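Local coordinates for protein carbamate kinase (Aeropyrum pernix, PDB 2E9Y) that probably catalyses the reversible transfer of a phosphate group between carbamoyl phosphate and ADP, giving carbamate and ATP, at residues E26-A31 / G90-H95; I39-A44 / R102-N107; S96-L101 / N107-V112; P292-S297 / R302-L307. All coordinates share one frame; numbering follows the deposited sequence.

Interaction 1: E26-A31 / G90-H95; sequences ESQTAA and GLLLKH
Thr-29 and Leu-92 are where the two helical backbones come nearest, their CA atoms 6.7 Å apart; both segments are helical throughout and belong to the long helices 25-44 and 78-103. Into this gap Leu-92 sends its isobutyl group, which forks between two side chains of the facing helix. Its CD1 sits squarely over one face of the Gln-28 amide, 3.4 Å from CD and nearly as close to NE2 (3.6 Å) and OE1 (3.7 Å), so a methyl group is laid on a flat polar group. The other branch, CD2, reaches Thr-29 CG2 more loosely at 4.1 Å. No hydrogen bond crosses here. These are neighbouring helices of the amino acid kinase fold, an alpha/beta/alpha sandwich, and helix 78-103 also faces the second subunit: Tyr-79 of that subunit packs on Leu-92, while Val-32, one turn along helix 25-44, touches Leu-92 from the same chain. The Gln-28 CG lies wedged between the backbone N and the carbonyl carbon (chi1 41°), and from there the extended chain carries its amide across the leucine at about a right angle. Weak hydrogen bonds hold the ends of that buried amide, OE1 receiving one from Trp-88 NE1 and NE2 giving one to Gln-76 of the second subunit. With an alanine here, Leu-92 CD1 is likely to face a gap and Gln-76 of the second subunit to lose a weak partner. Thr-29 turns its hydroxyl back to its own helix, OG1 being 2.6 Å from Glu-26 O and also near Val-25 O, and presents CG2 to the leucine.

Interaction 2: I39-A44 / R102-N107; sequences IADVLA and RRRGLN
Arg-104 and Asp-41 form an end-on salt bridge in which both terminal nitrogens of the arginine close on a single oxygen. OD1 takes NH1 at 2.9 Å and NH2 at 3.1 Å; the two bonds are bent, with N-H...O angles of 145° and 137°, as expected when one acceptor is shared by a forked pair of donors. The oxygen lies close to the guanidinium plane, at its edge, but both nitrogens approach it from the same face of the carboxylate, whose plane is tilted 35° from that of the guanidinium. Ala-40 CB stands 3.4 Å above the centre of the guanidinium, so one face rests on a methyl group while the edge meets the charge. Further out, Arg-104 NE is salt-bridged to Glu-100 OE2, which fixes the rotation of the flat group from its other end, and the chain between is fully extended from CG to NE. A leucine in place of Arg-104 would probably leave Asp-41 without its close cation and break the link between the two acids, though Glu-100 would keep Arg-103. Asp-41 OD1 also has a long, weak ion pair with Arg-302 NH1. The arginine sits just where helix 78-103 ends in a Schellman motif, with Gly-105 as its C-prime residue. The salt bridge thus ties helix 25-44 to that terminus, while Ile-39 and Leu-43 of helix 25-44 pack on Ile-51 and Ser-49 of strand 48-52.

Interaction 3: S96-L101 / N107-V112; sequences SLEEEL and NVLVPV
Glu-98, Leu-97 and Leu-101 make a buried helix-to-loop contact with Val-108, Leu-109 and Val-110, where the chain leaves helix 78-103, turns, and runs back along it toward strand 112-119. Its one direct hydrogen bond is short and nearly straight: Val-110 N gives its proton to Glu-98 OE2 (2.7 Å, 170°), arriving on the anti side of the carboxylate. Glu-98 CG, anti to the carbonyl carbon (chi1 -81°), and the extended chain beyond it carry the carboxylate there. The same OE2 is salt-bridged to Lys-94, and OE1 to Arg-116 of the second subunit, so two cations meet this buried carboxylate and probably favour its charged form. Leu-109 CD2 lies over one face of the carboxylate, 3.6 Å from both OE1 and OE2. Toward the helix C-terminus, Leu-101 CD1 presses unusually tightly on Val-108 CG2 (3.3 Å), and Leu-97 CD2 meets Val-110 CG2 at 4.0 Å. A water joins the backbones, accepting from Val-108 N (3.1 Å) and probably donating to Glu-98 O (2.8 Å). Beyond the pair, Val-110 packs on Ala-188 and Val-190 of strand 188-191, and Leu-97 reaches Ser-36 and Ile-39 of helix 25-44, setting the contact between sheet and helix.

Interaction 4: P292-S297 / R302-L307; sequences PAVIGS and RQVLSL
Val-294 spreads both its methyls over Val-304 CG1: CG1 and CG2 each lie 3.6 Å from it, so one methyl of the helix residue rests in the fork of the strand residue. The first torsion of Val-294 (chi1 60°) is what opens that fork to the helix, putting CG2 anti to the backbone N and CG1 between N and the carbonyl carbon. Leu-307 meets the same side chain from another side, its CD2 3.9 Å from Val-294 CB. It takes part because the helix ends in a Schellman motif, where Leu-307, at positive phi, donates its N-H to Val-304 O (2.9 Å). Further along the strand, Val-304 CG2 lies 4.0 Å from Gly-296 CA; a beta carbon on that glycine would point at this methyl and clash with it. Strand 293-297 lies in the main sheet between strand 231-236, parallel to it, and strand 311-314, antiparallel, and helix 301-305 is the short excursion linking it to the latter. Val-233 of strand 231-236 touches both valines, continuing the apolar layer. Between the segments the hold is apolar, set by methyl fit; polar ties such as Arg-302 to Asp-45 lie outside it.

How the interactions relate
Interactions 1 and 2 are two points on the same pair of helices, 25-44 and 78-103, with centres about 16 Å apart. Interaction 3 lies beside both on helix 78-103: its centre is about 8 Å from that of interaction 2, with which it shares Asn-107, and about 12 Å from that of interaction 1, which it meets through the probable hydrogen bond from Lys-94 NZ to Val-110 O (2.9 Å). Interactions 1 and 3 both reach the second subunit, whereas interaction 4 touches no other chain of the assembly. Interaction 4 joins the rest through interaction 2, where Val-42 CG1 packs on Leu-305 CG at 4.0 Å.

Interaction 1: E26-A31 / G90-H95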
loop_
_atom_site.group_PDB
_atom_site.type_symbol
_atom_site.label_atom_id
_atom_site.label_comp_id
_atom_site.label_asym_id
_atom_site.label_seq_id
_atom_site.Cartn_x
_atom_site.Cartn_y
_atom_site.Cartn_z
ATOM N N GLU A 26 -6.224 -9.472 15.000
ATOM C CA GLU A 26 -7.082 -9.211 16.150
ATOM C C GLU A 26 -6.531 -8.071 16.996
ATOM O O GLU A 26 -7.204 -7.063 17.225
ATOM C CB GLU A 26 -7.195 -10.462 17.024
ATOM C CG GLU A 26 -8.048 -10.272 18.272
ATOM C CD GLU A 26 -7.887 -11.405 19.268
ATOM O OE1 GLU A 26 -7.023 -12.278 19.038
ATOM O OE2 GLU A 26 -8.621 -11.421 20.283
ATOM N N SER A 27 -5.299 -8.248 17.464
ATOM C CA SER A 27 -4.632 -7.258 18.299
ATOM C C SER A 27 -4.649 -5.862 17.686
ATOM O O SER A 27 -5.086 -4.903 18.321
ATOM C CB SER A 27 -3.186 -7.685 18.556
ATOM O OG SER A 27 -2.503 -6.744 19.364
ATOM N N GLN A 28 -4.175 -5.754 16.449
ATOM C CA GLN A 28 -4.125 -4.467 15.769
ATOM C C GLN A 28 -5.479 -3.790 15.603
ATOM O O GLN A 28 -5.614 -2.599 15.880
ATOM C CB GLN A 28 -3.438 -4.614 14.406
ATOM C CG GLN A 28 -3.824 -5.854 13.628
ATOM C CD GLN A 28 -2.967 -6.043 12.392
ATOM O OE1 GLN A 28 -1.802 -5.651 12.374
ATOM N NE2 GLN A 28 -3.534 -6.661 11.357
ATOM N N THR A 29 -6.485 -4.538 15.160
ATOM C CA THR A 29 -7.810 -3.957 14.968
ATOM C C THR A 29 -8.346 -3.317 16.249
ATOM O O THR A 29 -9.003 -2.278 16.202
ATOM C CB THR A 29 -8.815 -5.011 14.456
ATOM O OG1 THR A 29 -8.814 -6.146 15.331
ATOM C CG2 THR A 29 -8.443 -5.454 13.041
ATOM N N ALA A 30 -8.048 -3.930 17.391
ATOM C CA ALA A 30 -8.498 -3.413 18.682
ATOM C C ALA A 30 -7.738 -2.142 19.064
ATOM O O ALA A 30 -8.319 -1.191 19.591
ATOM C CB ALA A 30 -8.318 -4.474 19.759
ATOM N N ALA A 31 -6.435 -2.132 18.802
ATOM C CA ALA A 31 -5.609 -0.973 19.110
ATOM C C ALA A 31 -6.010 0.193 18.212
ATOM O O ALA A 31 -6.167 1.325 18.672
ATOM C CB ALA A 31 -4.133 -1.311 18.905
ATOM N N GLY A 90 -2.001 1.457 7.176
ATOM C CA GLY A 90 -2.824 2.537 6.659
ATOM C C GLY A 90 -4.280 2.137 6.494
ATOM O O GLY A 90 -5.184 2.882 6.883
ATOM N N LEU A 91 -4.519 0.966 5.911
ATOM C CA LEU A 91 -5.885 0.494 5.712
ATOM C C LEU A 91 -6.589 0.288 7.057
ATOM O O LEU A 91 -7.762 0.632 7.211
ATOM C CB LEU A 91 -5.899 -0.817 4.923
ATOM C CG LEU A 91 -7.294 -1.442 4.795
ATOM C CD1 LEU A 91 -8.225 -0.465 4.083
ATOM C CD2 LEU A 91 -7.211 -2.761 4.041
ATOM N N LEU A 92 -5.877 -0.272 8.028
ATOM C CA LEU A 92 -6.466 -0.498 9.343
ATOM C C LEU A 92 -6.953 0.820 9.953
ATOM O O LEU A 92 -8.083 0.902 10.445
ATOM C CB LEU A 92 -5.452 -1.176 10.273
ATOM C CG LEU A 92 -5.156 -2.649 9.969
ATOM C CD1 LEU A 92 -4.071 -3.156 10.898
ATOM C CD2 LEU A 92 -6.430 -3.478 10.131
ATOM N N LEU A 93 -6.106 1.845 9.911
ATOM C CA LEU A 93 -6.454 3.162 10.453
ATOM C C LEU A 93 -7.569 3.806 9.632
ATOM O O LEU A 93 -8.528 4.350 10.179
ATOM C CB LEU A 93 -5.222 4.078 10.453
ATOM C CG LEU A 93 -4.112 3.726 11.450
ATOM C CD1 LEU A 93 -2.852 4.524 11.131
ATOM C CD2 LEU A 93 -4.595 4.010 12.862
ATOM N N LYS A 94 -7.431 3.740 8.312
ATOM C CA LYS A 94 -8.418 4.298 7.389
ATOM C C LYS A 94 -9.816 3.715 7.597
ATOM O O LYS A 94 -10.795 4.451 7.741
ATOM C CB LYS A 94 -7.974 4.033 5.948
ATOM C CG LYS A 94 -9.063 4.172 4.890
ATOM C CD LYS A 94 -8.561 3.649 3.541
ATOM C CE LYS A 94 -9.659 3.640 2.473
ATOM N NZ LYS A 94 -10.149 5.009 2.131
ATOM N N HIS A 95 -9.907 2.392 7.605
ATOM C CA HIS A 95 -11.194 1.722 7.762
ATOM C C HIS A 95 -11.843 2.026 9.117
ATOM O O HIS A 95 -13.041 2.306 9.198
ATOM C CB HIS A 95 -11.013 0.211 7.609
ATOM C CG HIS A 95 -12.266 -0.514 7.224
ATOM N ND1 HIS A 95 -12.747 -0.533 5.932
ATOM C CD2 HIS A 95 -13.147 -1.228 7.964
ATOM C CE1 HIS A 95 -13.869 -1.229 5.891
ATOM N NE2 HIS A 95 -14.135 -1.661 7.112
#

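Interaction 2: I39-A44 / R102-N107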
loop_
_atom_site.group_PDB
_atom_site.type_symbol
_atom_site.label_atom_id
_atom_site.label_comp_id
_atom_site.label_asym_id
_atom_site.label_seq_id
_atom_site.Cartn_x
_atom_site.Cartn_y
_atom_site.Cartn_z
ATOM N N ILE A 39 -8.759 9.995 17.656
ATOM C CA ILE A 39 -8.502 10.897 16.537
ATOM C C ILE A 39 -9.799 11.578 16.112
ATOM O O ILE A 39 -9.797 12.744 15.717
ATOM C CB ILE A 39 -7.905 10.142 15.328
ATOM C CG1 ILE A 39 -6.476 9.704 15.654
ATOM C CG2 ILE A 39 -7.926 11.030 14.090
ATOM C CD1 ILE A 39 -5.854 8.807 14.599
ATOM N N ALA A 40 -10.905 10.843 16.196
ATOM C CA ALA A 40 -12.208 11.387 15.830
ATOM C C ALA A 40 -12.538 12.563 16.742
ATOM O O ALA A 40 -13.152 13.540 16.313
ATOM C CB ALA A 40 -13.281 10.312 15.949
ATOM N N ASP A 41 -12.132 12.461 18.004
ATOM C CA ASP A 41 -12.378 13.534 18.956
ATOM C C ASP A 41 -11.632 14.778 18.490
ATOM O O ASP A 41 -12.192 15.874 18.447
ATOM C CB ASP A 41 -11.907 13.137 20.362
ATOM C CG ASP A 41 -12.729 12.008 20.959
ATOM O OD1 ASP A 41 -13.924 11.896 20.611
ATOM O OD2 ASP A 41 -12.192 11.241 21.785
ATOM N N VAL A 42 -10.368 14.594 18.123
ATOM C CA VAL A 42 -9.533 15.691 17.656
ATOM C C VAL A 42 -10.142 16.390 16.443
ATOM O O VAL A 42 -10.126 17.620 16.356
ATOM C CB VAL A 42 -8.120 15.185 17.302
ATOM C CG1 VAL A 42 -7.331 16.273 16.598
ATOM C CG2 VAL A 42 -7.406 14.744 18.569
ATOM N N LEU A 43 -10.671 15.608 15.506
ATOM C CA LEU A 43 -11.299 16.167 14.312
ATOM C C LEU A 43 -12.561 16.925 14.712
ATOM O O LEU A 43 -12.934 17.914 14.078
ATOM C CB LEU A 43 -11.664 15.055 13.319
ATOM C CG LEU A 43 -10.572 14.550 12.367
ATOM C CD1 LEU A 43 -9.328 14.158 13.139
ATOM C CD2 LEU A 43 -11.111 13.369 11.578
ATOM N N ALA A 44 -13.218 16.448 15.763
ATOM C CA ALA A 44 -14.428 17.092 16.254
ATOM C C ALA A 44 -14.086 18.492 16.757
ATOM O O ALA A 44 -14.879 19.421 16.611
ATOM C CB ALA A 44 -15.042 16.266 17.378
ATOM N N ARG A 102 -18.362 7.950 10.755
ATOM C CA ARG A 102 -19.680 7.632 10.218
ATOM C C ARG A 102 -20.655 7.432 11.373
ATOM O O ARG A 102 -21.790 7.913 11.339
ATOM C CB ARG A 102 -19.595 6.353 9.388
ATOM C CG ARG A 102 -20.874 5.941 8.695
ATOM C CD ARG A 102 -20.699 4.542 8.146
ATOM N NE ARG A 102 -19.432 4.425 7.430
ATOM C CZ ARG A 102 -18.648 3.354 7.464
ATOM N NH1 ARG A 102 -18.995 2.291 8.179
ATOM N NH2 ARG A 102 -17.508 3.348 6.789
ATOM N N ARG A 103 -20.197 6.715 12.395
ATOM C CA ARG A 103 -21.007 6.448 13.576
ATOM C C ARG A 103 -21.403 7.768 14.236
ATOM O O ARG A 103 -22.387 7.835 14.974
ATOM C CB ARG A 103 -20.216 5.581 14.561
ATOM C CG ARG A 103 -20.955 5.251 15.847
ATOM C CD ARG A 103 -20.173 4.269 16.708
ATOM N NE ARG A 103 -19.936 3.002 16.016
ATOM C CZ ARG A 103 -18.764 2.624 15.511
ATOM N NH1 ARG A 103 -17.701 3.412 15.618
ATOM N NH2 ARG A 103 -18.656 1.456 14.891
ATOM N N ARG A 104 -20.634 8.817 13.958
ATOM C CA ARG A 104 -20.904 10.131 14.522
ATOM C C ARG A 104 -21.641 11.024 13.527
ATOM O O ARG A 104 -21.780 12.229 13.741
ATOM C CB ARG A 104 -19.595 10.797 14.957
ATOM C CG ARG A 104 -18.787 9.964 15.938
ATOM C CD ARG A 104 -17.634 10.756 16.537
ATOM N NE ARG A 104 -16.820 9.932 17.430
ATOM C CZ ARG A 104 -15.854 10.405 18.210
ATOM N NH1 ARG A 104 -15.580 11.702 18.212
ATOM N NH2 ARG A 104 -15.159 9.580 18.983
ATOM N N GLY A 105 -22.111 10.429 12.434
ATOM C CA GLY A 105 -22.845 11.189 11.436
ATOM C C GLY A 105 -21.992 11.864 10.378
ATOM O O GLY A 105 -22.520 12.543 9.497
ATOM N N LEU A 106 -20.678 11.684 10.462
ATOM C CA LEU A 106 -19.758 12.282 9.499
ATOM C C LEU A 106 -19.367 11.258 8.441
ATOM O O LEU A 106 -18.795 10.214 8.760
ATOM C CB LEU A 106 -18.494 12.782 10.204
ATOM C CG LEU A 106 -18.620 13.877 11.264
ATOM C CD1 LEU A 106 -19.451 13.385 12.434
ATOM C CD2 LEU A 106 -17.235 14.275 11.738
ATOM N N ASN A 107 -19.671 11.554 7.183
ATOM C CA ASN A 107 -19.335 10.642 6.100
ATOM C C ASN A 107 -18.172 11.180 5.276
ATOM O O ASN A 107 -18.359 11.990 4.367
ATOM C CB ASN A 107 -20.555 10.410 5.205
ATOM C CG ASN A 107 -21.719 9.794 5.960
ATOM O OD1 ASN A 107 -21.567 8.774 6.636
ATOM N ND2 ASN A 107 -22.891 10.409 5.847
#

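Interaction 3: S96-L101 / N107-V112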
loop_
_atom_site.group_PDB
_atom_site.type_symbol
_atom_site.label_atom_id
_atom_site.label_comp_id
_atom_site.label_asym_id
_atom_site.label_seq_id
_atom_site.Cartn_x
_atom_site.Cartn_y
_atom_site.Cartn_z
ATOM N N SER A 96 -11.044 1.974 10.175
ATOM C CA SER A 96 -11.540 2.226 11.526
ATOM C C SER A 96 -11.975 3.677 11.744
ATOM O O SER A 96 -13.020 3.938 12.345
ATOM C CB SER A 96 -10.465 1.851 12.548
ATOM O OG SER A 96 -10.948 2.003 13.872
ATOM N N LEU A 97 -11.175 4.620 11.258
ATOM C CA LEU A 97 -11.499 6.033 11.415
ATOM C C LEU A 97 -12.769 6.392 10.647
ATOM O O LEU A 97 -13.641 7.092 11.167
ATOM C CB LEU A 97 -10.332 6.900 10.943
ATOM C CG LEU A 97 -10.506 8.411 11.107
ATOM C CD1 LEU A 97 -10.982 8.738 12.521
ATOM C CD2 LEU A 97 -9.185 9.099 10.812
ATOM N N GLU A 98 -12.873 5.910 9.413
ATOM C CA GLU A 98 -14.055 6.171 8.601
ATOM C C GLU A 98 -15.305 5.630 9.297
ATOM O O GLU A 98 -16.350 6.279 9.310
ATOM C CB GLU A 98 -13.911 5.517 7.222
ATOM C CG GLU A 98 -13.081 6.320 6.232
ATOM C CD GLU A 98 -12.889 5.598 4.908
ATOM O OE1 GLU A 98 -13.639 4.637 4.636
ATOM O OE2 GLU A 98 -11.995 6.002 4.132
ATOM N N GLU A 99 -15.192 4.441 9.880
ATOM C CA GLU A 99 -16.323 3.830 10.571
ATOM C C GLU A 99 -16.739 4.663 11.781
ATOM O O GLU A 99 -17.933 4.857 12.033
ATOM C CB GLU A 99 -15.958 2.418 11.023
ATOM C CG GLU A 99 -17.083 1.669 11.714
ATOM C CD GLU A 99 -16.671 0.269 12.114
ATOM O OE1 GLU A 99 -16.216 -0.492 11.230
ATOM O OE2 GLU A 99 -16.798 -0.073 13.309
ATOM N N GLU A 100 -15.753 5.155 12.525
ATOM C CA GLU A 100 -16.024 5.962 13.708
ATOM C C GLU A 100 -16.690 7.282 13.342
ATOM O O GLU A 100 -17.695 7.662 13.943
ATOM C CB GLU A 100 -14.730 6.233 14.478
ATOM C CG GLU A 100 -14.919 7.026 15.766
ATOM C CD GLU A 100 -15.935 6.394 16.701
ATOM O OE1 GLU A 100 -15.856 5.167 16.925
ATOM O OE2 GLU A 100 -16.806 7.124 17.220
ATOM N N LEU A 101 -16.135 7.977 12.354
ATOM C CA LEU A 101 -16.691 9.253 11.926
ATOM C C LEU A 101 -18.119 9.072 11.424
ATOM O O LEU A 101 -18.979 9.924 11.644
ATOM C CB LEU A 101 -15.815 9.867 10.828
ATOM C CG LEU A 101 -14.396 10.231 11.274
ATOM C CD1 LEU A 101 -13.561 10.649 10.076
ATOM C CD2 LEU A 101 -14.456 11.352 12.299
ATOM N N ASN A 107 -19.671 11.554 7.183
ATOM C CA ASN A 107 -19.335 10.642 6.100
ATOM C C ASN A 107 -18.172 11.180 5.276
ATOM O O ASN A 107 -18.359 11.990 4.367
ATOM C CB ASN A 107 -20.555 10.410 5.205
ATOM C CG ASN A 107 -21.719 9.794 5.960
ATOM O OD1 ASN A 107 -21.567 8.774 6.636
ATOM N ND2 ASN A 107 -22.891 10.409 5.847
ATOM N N VAL A 108 -16.968 10.728 5.611
ATOM C CA VAL A 108 -15.764 11.154 4.910
ATOM C C VAL A 108 -14.851 9.967 4.631
ATOM O O VAL A 108 -14.835 8.990 5.382
ATOM C CB VAL A 108 -14.969 12.189 5.732
ATOM C CG1 VAL A 108 -15.819 13.423 5.982
ATOM C CG2 VAL A 108 -14.525 11.575 7.045
ATOM N N LEU A 109 -14.099 10.050 3.541
ATOM C CA LEU A 109 -13.174 8.986 3.185
ATOM C C LEU A 109 -11.779 9.430 3.603
ATOM O O LEU A 109 -11.416 10.593 3.447
ATOM C CB LEU A 109 -13.229 8.703 1.675
ATOM C CG LEU A 109 -14.505 8.018 1.159
ATOM C CD1 LEU A 109 -14.452 7.881 -0.360
ATOM C CD2 LEU A 109 -14.648 6.645 1.800
ATOM N N VAL A 110 -11.013 8.499 4.151
ATOM C CA VAL A 110 -9.658 8.774 4.608
ATOM C C VAL A 110 -8.641 8.169 3.650
ATOM O O VAL A 110 -8.519 6.949 3.552
ATOM C CB VAL A 110 -9.424 8.171 6.008
ATOM C CG1 VAL A 110 -7.966 8.351 6.423
ATOM C CG2 VAL A 110 -10.352 8.827 7.010
ATOM N N PRO A 111 -7.898 9.014 2.924
ATOM C CA PRO A 111 -6.907 8.466 1.994
ATOM C C PRO A 111 -5.641 8.004 2.703
ATOM O O PRO A 111 -5.309 8.502 3.780
ATOM C CB PRO A 111 -6.627 9.642 1.068
ATOM C CG PRO A 111 -6.721 10.818 2.021
ATOM C CD PRO A 111 -7.974 10.484 2.815
ATOM N N VAL A 112 -4.954 7.042 2.092
ATOM C CA VAL A 112 -3.684 6.534 2.605
ATOM C C VAL A 112 -2.697 6.865 1.487
ATOM O O VAL A 112 -2.819 6.359 0.369
ATOM C CB VAL A 112 -3.715 5.002 2.838
ATOM C CG1 VAL A 112 -2.329 4.500 3.210
ATOM C CG2 VAL A 112 -4.694 4.665 3.951
HETATM O O HOH W 1 -16.870 8.328 7.508
#

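Interaction 4: P292-S297 / R302-L307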
loop_
_atom_site.group_PDB
_atom_site.type_symbol
_atom_site.label_atom_id
_atom_site.label_comp_id
_atom_site.label_asym_id
_atom_site.label_seq_id
_atom_site.Cartn_x
_atom_site.Cartn_y
_atom_site.Cartn_z
ATOM N N PRO A 292 5.082 26.076 17.813
ATOM C CA PRO A 292 5.226 25.082 18.880
ATOM C C PRO A 292 5.010 23.640 18.417
ATOM O O PRO A 292 4.316 23.381 17.437
ATOM C CB PRO A 292 4.165 25.502 19.898
ATOM C CG PRO A 292 4.001 26.966 19.653
ATOM C CD PRO A 292 4.036 27.056 18.153
ATOM N N ALA A 293 5.621 22.711 19.140
ATOM C CA ALA A 293 5.478 21.288 18.867
ATOM C C ALA A 293 5.123 20.704 20.225
ATOM O O ALA A 293 5.513 21.254 21.253
ATOM C CB ALA A 293 6.787 20.701 18.363
ATOM N N VAL A 294 4.373 19.610 20.248
ATOM C CA VAL A 294 4.013 19.017 21.526
ATOM C C VAL A 294 4.185 17.501 21.520
ATOM O O VAL A 294 3.910 16.833 20.522
ATOM C CB VAL A 294 2.559 19.394 21.909
ATOM C CG1 VAL A 294 1.585 18.893 20.845
ATOM C CG2 VAL A 294 2.221 18.827 23.279
ATOM N N ILE A 295 4.675 16.975 22.639
ATOM C CA ILE A 295 4.884 15.541 22.799
ATOM C C ILE A 295 4.037 15.089 23.979
ATOM O O ILE A 295 4.200 15.585 25.098
ATOM C CB ILE A 295 6.363 15.219 23.082
ATOM C CG1 ILE A 295 7.224 15.651 21.890
ATOM C CG2 ILE A 295 6.532 13.723 23.342
ATOM C CD1 ILE A 295 8.717 15.585 22.150
ATOM N N GLY A 296 3.122 14.157 23.732
ATOM C CA GLY A 296 2.269 13.689 24.808
ATOM C C GLY A 296 1.752 12.276 24.645
ATOM O O GLY A 296 2.199 11.529 23.775
ATOM N N SER A 297 0.793 11.926 25.495
ATOM C CA SER A 297 0.181 10.602 25.511
ATOM C C SER A 297 -0.970 10.471 24.516
ATOM O O SER A 297 -1.747 11.407 24.329
ATOM C CB SER A 297 -0.329 10.307 26.929
ATOM O OG SER A 297 -0.975 9.053 27.004
ATOM N N ARG A 302 -6.566 14.599 22.927
ATOM C CA ARG A 302 -7.491 15.724 22.827
ATOM C C ARG A 302 -6.945 16.957 23.538
ATOM O O ARG A 302 -7.013 18.065 23.013
ATOM C CB ARG A 302 -8.858 15.339 23.404
ATOM C CG ARG A 302 -9.985 16.251 22.954
ATOM C CD ARG A 302 -11.346 15.649 23.264
ATOM N NE ARG A 302 -12.401 16.275 22.470
ATOM C CZ ARG A 302 -13.667 15.871 22.454
ATOM N NH1 ARG A 302 -14.047 14.838 23.194
ATOM N NH2 ARG A 302 -14.552 16.492 21.686
ATOM N N GLN A 303 -6.396 16.761 24.732
ATOM C CA GLN A 303 -5.830 17.873 25.491
ATOM C C GLN A 303 -4.478 18.274 24.917
ATOM O O GLN A 303 -4.150 19.461 24.856
ATOM C CB GLN A 303 -5.660 17.492 26.965
ATOM C CG GLN A 303 -6.973 17.248 27.694
ATOM C CD GLN A 303 -7.858 18.483 27.724
ATOM O OE1 GLN A 303 -7.498 19.506 28.307
ATOM N NE2 GLN A 303 -9.022 18.392 27.090
ATOM N N VAL A 304 -3.696 17.282 24.493
ATOM C CA VAL A 304 -2.371 17.549 23.919
ATOM C C VAL A 304 -2.429 18.542 22.758
ATOM O O VAL A 304 -1.609 19.445 22.641
ATOM C CB VAL A 304 -1.724 16.233 23.446
ATOM C CG1 VAL A 304 -0.441 16.550 22.676
ATOM C CG2 VAL A 304 -1.378 15.351 24.631
ATOM N N LEU A 305 -3.417 18.320 21.860
ATOM C CA LEU A 305 -3.639 19.165 20.688
ATOM C C LEU A 305 -3.942 20.620 21.085
ATOM O O LEU A 305 -3.595 21.569 20.396
ATOM C CB LEU A 305 -4.805 18.582 19.887
ATOM C CG LEU A 305 -4.339 17.585 18.821
ATOM C CD1 LEU A 305 -3.688 18.274 17.621
ATOM C CD2 LEU A 305 -3.309 16.587 19.353
ATOM N N SER A 306 -4.646 20.759 22.228
ATOM C CA SER A 306 -4.971 22.094 22.745
ATOM C C SER A 306 -3.803 22.726 23.527
ATOM O O SER A 306 -3.887 23.842 24.039
ATOM C CB SER A 306 -6.194 21.956 23.658
ATOM O OG SER A 306 -7.314 21.491 22.900
ATOM N N LEU A 307 -2.702 21.947 23.630
ATOM C CA LEU A 307 -1.526 22.372 24.376
ATOM C C LEU A 307 -1.801 22.405 25.876
ATOM O O LEU A 307 -1.178 23.144 26.627
ATOM C CB LEU A 307 -1.076 23.741 23.860
ATOM C CG LEU A 307 -0.707 23.697 22.373
ATOM C CD1 LEU A 307 -0.085 25.006 21.893
ATOM C CD2 LEU A 307 0.301 22.596 22.032
#